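Local coordinates for iron-sulfur cluster assembly scaffold protein IscU (Streptococcus pyogenes, PDB 1SU0) that probably serves as the scaffold on which iron-sulfur clusters are assembled with the cysteine desulfurase IscS and then handed on to other proteins, and binds zinc here, at residues 13-16 / 17-21; 73-76 / 77-81; 104-107 / 108-111. One frame throughout, in Å; residues are numbered along the deposited sequence.

Contact 1: residues 13-16 / 17-21; sequences VVAD and HSKRP
The His17 imidazole is the flat group that meets Val13, one helical turn earlier. Its CD2 lies 3.3 Å from Val13 O, a carbonyl that approaches the ring obliquely, and 4.1 Å from Val13 CG1. The two side chains run alongside each other and point the same way: CG of His17 stands anti to its own carbonyl carbon, which brings CD2 alongside Val13 of the preceding turn. Both ring nitrogens are hydrogen-bonded, ND1 to Ser73 OG and NE2 to Glu111 OE1, which should hold the ring's rotation, and the ring of His22 meets it at a steep tilt.

The Asp16 carboxylate and the Arg20 guanidinium form a pair of flat groups that also lie side by side, their planes 33° apart. They form no direct salt bridge, since Asp16 OD1 is 4.8 Å from Arg20 NE. Water 1 sits between them, 2.6 Å from Asp16 OD2, with a weak bond from Arg20 NE. Arg20 O is a further possible acceptor, and the water has more acceptors within reach than protons, so its donations are not settled.

This is the C-terminal end of helix 8-19 in the NifU-like domain, and Arg20 is the first residue to depart from helical geometry. The i to i+4 ladder continues to this point: Lys19 N to Ala15 O is the straighter bond (2.9 Å, N-H...O 158°), whereas Arg20 N reaches Asp16 O from 42° above the carbonyl plane.

Ser18 OG lies within 2.8 Å of Ala15 O and 3.1 Å of Val14 O; its single proton cannot be assigned between these acceptors. Over the same turn, the aliphatic part of Lys19 passes along Ala15 O, with CG 3.5 Å away, and its extended chain carries NZ back towards Ala15 CB.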
# COMPACT_ATOMS: atom_id res chain seq x y z
N VAL A 13 1.39 15.73 0.82
CA VAL A 13 0.61 14.56 0.45
C VAL A 13 1.15 13.30 1.13
O VAL A 13 0.39 12.51 1.66
CB VAL A 13 0.52 14.42 -1.09
CG1 VAL A 13 -0.07 13.10 -1.49
CG2 VAL A 13 -0.31 15.57 -1.65
N VAL A 14 2.46 13.14 1.18
CA VAL A 14 3.06 12.00 1.85
C VAL A 14 2.84 12.10 3.37
O VAL A 14 2.51 11.11 4.01
CB VAL A 14 4.55 11.92 1.58
CG1 VAL A 14 5.18 10.81 2.43
CG2 VAL A 14 4.82 11.70 0.09
N ALA A 15 3.06 13.28 3.93
CA ALA A 15 2.76 13.53 5.34
C ALA A 15 1.31 13.23 5.73
O ALA A 15 1.07 12.65 6.78
CB ALA A 15 3.12 14.95 5.72
N ASP A 16 0.37 13.61 4.87
CA ASP A 16 -1.05 13.38 5.11
C ASP A 16 -1.38 11.92 5.15
O ASP A 16 -2.26 11.52 5.89
CB ASP A 16 -1.89 14.02 3.99
CG ASP A 16 -3.41 13.86 4.21
OD1 ASP A 16 -3.95 14.46 5.17
OD2 ASP A 16 -4.12 13.11 3.49
N HIS A 17 -0.71 11.12 4.32
CA HIS A 17 -0.97 9.70 4.31
C HIS A 17 -0.38 9.01 5.56
O HIS A 17 -0.87 7.98 5.98
CB HIS A 17 -0.41 9.05 3.03
CG HIS A 17 -1.34 9.14 1.86
ND1 HIS A 17 -2.49 8.40 1.77
CD2 HIS A 17 -1.26 9.87 0.72
CE1 HIS A 17 -3.11 8.70 0.64
NE2 HIS A 17 -2.39 9.58 -0.02
N SER A 18 0.69 9.57 6.12
CA SER A 18 1.34 8.95 7.28
C SER A 18 0.66 9.39 8.56
O SER A 18 0.50 8.61 9.48
CB SER A 18 2.82 9.30 7.33
OG SER A 18 3.03 10.65 6.98
N LYS A 19 0.25 10.65 8.64
CA LYS A 19 -0.34 11.18 9.86
C LYS A 19 -1.85 10.88 9.92
O LYS A 19 -2.37 10.53 10.97
CB LYS A 19 -0.08 12.69 9.97
CG LYS A 19 1.39 13.08 10.21
CD LYS A 19 1.63 14.56 9.81
CE LYS A 19 3.08 15.05 10.08
NZ LYS A 19 3.32 16.48 9.62
N ARG A 20 -2.55 11.01 8.80
CA ARG A 20 -3.99 10.77 8.73
C ARG A 20 -4.35 9.71 7.67
O ARG A 20 -5.02 10.02 6.66
CB ARG A 20 -4.70 12.09 8.42
CG ARG A 20 -6.21 12.08 8.57
CD ARG A 20 -6.86 13.45 8.34
NE ARG A 20 -8.01 13.40 7.42
CZ ARG A 20 -9.14 14.09 7.57
NH1 ARG A 20 -9.32 14.91 8.61
NH2 ARG A 20 -10.11 13.95 6.67
N PRO A 21 -3.92 8.47 7.90
CA PRO A 21 -4.15 7.37 6.96
C PRO A 21 -5.58 7.26 6.45
O PRO A 21 -6.53 7.48 7.19
CB PRO A 21 -3.81 6.13 7.78
CG PRO A 21 -2.81 6.61 8.75
CD PRO A 21 -3.15 8.02 9.08
O HOH W 1 -5.98 12.71 5.32

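Contact 2: residues 73-76 / 77-81; sequences SMMT and DAVIG
Ser73 contributes its carbonyl to this last stretch of helix 66-79, an alpha-helix of the NifU-like domain packed between strand 55-63 and helices 8-19 and 122-139. Ser73 O receives a weak bond from Asp77 N (3.4 Å) and a much shorter one from Thr76 OG1 (2.6 Å), the hydroxyl lying in the carbonyl plane on a lone pair. Thr76 can make that bond because OG1 sits between its backbone N and carbonyl carbon (chi1 68°), folding the hydroxyl back along the helix.

Met74 O accepts Ala78 N at 3.1 Å, 19° from the carbonyl plane, as an ordinary i to i+4 bond. Apart from this one, the backbone rungs here are weak. Met75 O takes two weak bonds, from Ala78 N and Val79 N, each bent to 123°. Both Val79 methyls, CG1 and CG2, approach Met75 O from the same side at 3.3 Å. The Met75 chain bends at chi2 and chi3 and turns its sulfur towards Val79, where SD meets CG2 at 3.8 Å; both side chains also pack on Trp132 of helix 122-139. Thr76 O then closes the helix with a weak bond from Ile80 N at 3.3 Å.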
# COMPACT_ATOMS: atom_id res chain seq x y z
N SER A 73 -1.50 3.47 3.28
CA SER A 73 -2.64 4.33 3.05
C SER A 73 -2.86 4.50 1.55
O SER A 73 -3.97 4.32 1.04
CB SER A 73 -2.42 5.65 3.78
OG SER A 73 -3.36 6.61 3.40
N MET A 74 -1.79 4.79 0.84
CA MET A 74 -1.87 4.97 -0.61
C MET A 74 -2.25 3.67 -1.36
O MET A 74 -2.98 3.69 -2.35
CB MET A 74 -0.54 5.50 -1.12
CG MET A 74 -0.16 6.89 -0.60
SD MET A 74 1.80 7.19 -0.77
CE MET A 74 1.87 9.18 -0.75
N MET A 75 -1.75 2.54 -0.89
CA MET A 75 -2.13 1.24 -1.44
C MET A 75 -3.66 1.06 -1.43
O MET A 75 -4.24 0.64 -2.43
CB MET A 75 -1.42 0.14 -0.67
CG MET A 75 -1.72 -1.28 -1.16
SD MET A 75 -3.38 -1.98 -0.38
CE MET A 75 -2.89 -2.06 1.56
N THR A 76 -4.33 1.42 -0.33
CA THR A 76 -5.78 1.25 -0.22
C THR A 76 -6.51 2.07 -1.27
O THR A 76 -7.48 1.61 -1.85
CB THR A 76 -6.33 1.66 1.18
OG1 THR A 76 -6.20 3.08 1.37
CG2 THR A 76 -5.56 1.01 2.32
N ASP A 77 -6.07 3.30 -1.47
CA ASP A 77 -6.68 4.15 -2.45
C ASP A 77 -6.56 3.51 -3.83
O ASP A 77 -7.49 3.58 -4.65
CB ASP A 77 -5.98 5.51 -2.49
CG ASP A 77 -6.40 6.46 -1.39
OD1 ASP A 77 -7.28 6.14 -0.56
OD2 ASP A 77 -5.88 7.58 -1.29
N ALA A 78 -5.40 2.90 -4.10
CA ALA A 78 -5.06 2.42 -5.44
C ALA A 78 -5.77 1.14 -5.85
O ALA A 78 -5.88 0.86 -7.04
CB ALA A 78 -3.55 2.18 -5.55
N VAL A 79 -6.22 0.37 -4.87
CA VAL A 79 -6.71 -0.98 -5.14
C VAL A 79 -8.21 -1.14 -4.93
O VAL A 79 -8.80 -2.14 -5.35
CB VAL A 79 -5.95 -2.02 -4.28
CG1 VAL A 79 -4.45 -1.91 -4.52
CG2 VAL A 79 -6.29 -1.90 -2.82
N ILE A 80 -8.82 -0.16 -4.27
CA ILE A 80 -10.20 -0.26 -3.86
C ILE A 80 -11.06 -0.42 -5.12
O ILE A 80 -11.08 0.45 -6.00
CB ILE A 80 -10.62 0.96 -2.96
CG1 ILE A 80 -11.87 0.65 -2.12
CG2 ILE A 80 -10.79 2.24 -3.76
CD1 ILE A 80 -13.00 0.04 -2.87
N GLY A 81 -11.72 -1.57 -5.19
CA GLY A 81 -12.65 -1.89 -6.25
C GLY A 81 -11.98 -2.38 -7.50
O GLY A 81 -12.44 -2.02 -8.59

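Contact 3: residues 104-107 / 108-111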
# COMPACT_ATOMS: atom_id res chain seq x y z
N PRO A 104 5.30 3.81 -17.54
CA PRO A 104 4.13 4.71 -17.60
C PRO A 104 2.96 4.25 -16.77
O PRO A 104 2.13 5.05 -16.40
CB PRO A 104 3.73 4.65 -19.07
CG PRO A 104 4.97 4.32 -19.78
CD PRO A 104 5.70 3.37 -18.88
N ALA A 105 2.89 2.96 -16.51
CA ALA A 105 1.83 2.36 -15.72
C ALA A 105 1.84 2.78 -14.23
O ALA A 105 0.89 2.50 -13.50
CB ALA A 105 1.94 0.87 -15.83
N GLN A 106 2.91 3.42 -13.78
CA GLN A 106 3.01 3.88 -12.41
C GLN A 106 1.96 4.94 -12.12
O GLN A 106 1.63 5.19 -10.97
CB GLN A 106 4.40 4.39 -12.13
CG GLN A 106 5.39 3.29 -12.00
CD GLN A 106 6.82 3.77 -12.09
OE1 GLN A 106 7.08 4.98 -11.99
NE2 GLN A 106 7.76 2.83 -12.29
N LYS A 107 1.45 5.56 -13.17
CA LYS A 107 0.32 6.46 -13.08
C LYS A 107 -0.91 5.83 -12.45
O LYS A 107 -1.67 6.52 -11.80
CB LYS A 107 -0.06 6.95 -14.47
CG LYS A 107 0.87 8.04 -15.01
CD LYS A 107 0.73 8.23 -16.51
CE LYS A 107 -0.73 8.44 -16.93
NZ LYS A 107 -0.87 8.53 -18.44
N GLU A 108 -1.09 4.52 -12.64
CA GLU A 108 -2.26 3.78 -12.13
C GLU A 108 -2.18 3.51 -10.64
O GLU A 108 -3.09 2.92 -10.06
CB GLU A 108 -2.39 2.44 -12.84
CG GLU A 108 -2.53 2.55 -14.35
CD GLU A 108 -3.67 3.46 -14.72
OE1 GLU A 108 -4.78 3.22 -14.18
OE2 GLU A 108 -3.45 4.42 -15.51
N LEU A 109 -1.07 3.90 -10.04
CA LEU A 109 -0.80 3.71 -8.62
C LEU A 109 -1.34 4.89 -7.83
O LEU A 109 -1.40 4.82 -6.61
CB LEU A 109 0.71 3.68 -8.43
CG LEU A 109 1.50 2.40 -8.23
CD1 LEU A 109 0.78 1.20 -8.69
CD2 LEU A 109 2.92 2.52 -8.84
N GLY A 110 -1.71 5.97 -8.54
CA GLY A 110 -2.21 7.18 -7.91
C GLY A 110 -1.17 7.88 -7.04
O GLY A 110 -0.03 8.06 -7.46
N GLU A 111 -1.54 8.27 -5.83
CA GLU A 111 -0.60 9.01 -4.99
C GLU A 111 0.58 8.15 -4.52
O GLU A 111 1.61 8.68 -4.23
CB GLU A 111 -1.31 9.73 -3.83
CG GLU A 111 -2.05 10.99 -4.26
CD GLU A 111 -2.96 11.55 -3.18
OE1 GLU A 111 -2.72 11.27 -2.01
OE2 GLU A 111 -3.93 12.25 -3.50
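A short-range contact along a run of 3-10 turns, this one lies at the surface in the loop between helices 84-97 and 122-139. The i to i+3 pattern is the evidence. Glu108 N bonds to Ala105 O at 3.0 Å, Leu109 N to Gln106 O at 3.1 Å, and Gly110 N weakly to Lys107 O. In the first two the N-H is well aimed, yet the donors stand 55° and 63° above the carbonyl planes, away from the lone pairs.

Side chains follow the same spacing. Leu109 leans over the carbonyl of Gln106, with its CB 3.1 Å from Gln106 O, and its CD2 is 4.1 Å from both CB and CG of Gln106, whose chain it crosses at a slant. Glu108 CB and CG line up beside Ala105 O, the nearer, CB, at 3.3 Å. Gly110 takes positive phi (65°), a conformation that favours glycine, and so departs from the backbone angles of the residues before it.

Beyond the turns, the amide NE2 of Gln106 is bonded to Gln101 O. Helix 84-97 lies against this run: Leu109 packs on Ile93 and Met97, Gln106 on Met97, and Glu108 on Leu90.

How the contacts relate
His17 of contact 1 reaches both of the other contacts. Its ND1 is 2.6 Å from Ser73 OG of contact 2, and its NE2 is 2.6 Å from Glu111 OE1 of contact 3, both probable hydrogen bonds, so the imidazole bridges helix 66-79 and the 104-111 loop. Contacts 2 and 3 meet by packing, with Met74 CE 3.5 Å from Glu111 O and Ala78 CB 3.6 Å from Leu109 O. Contact 1 is nearest the zinc site of Cys40, Asp42, Cys65 and Cys127: the Ser18 side chain is about 11 Å from the metal, against about 13 Å for that of Met74 in contact 2. Contact 3 lies away from the site.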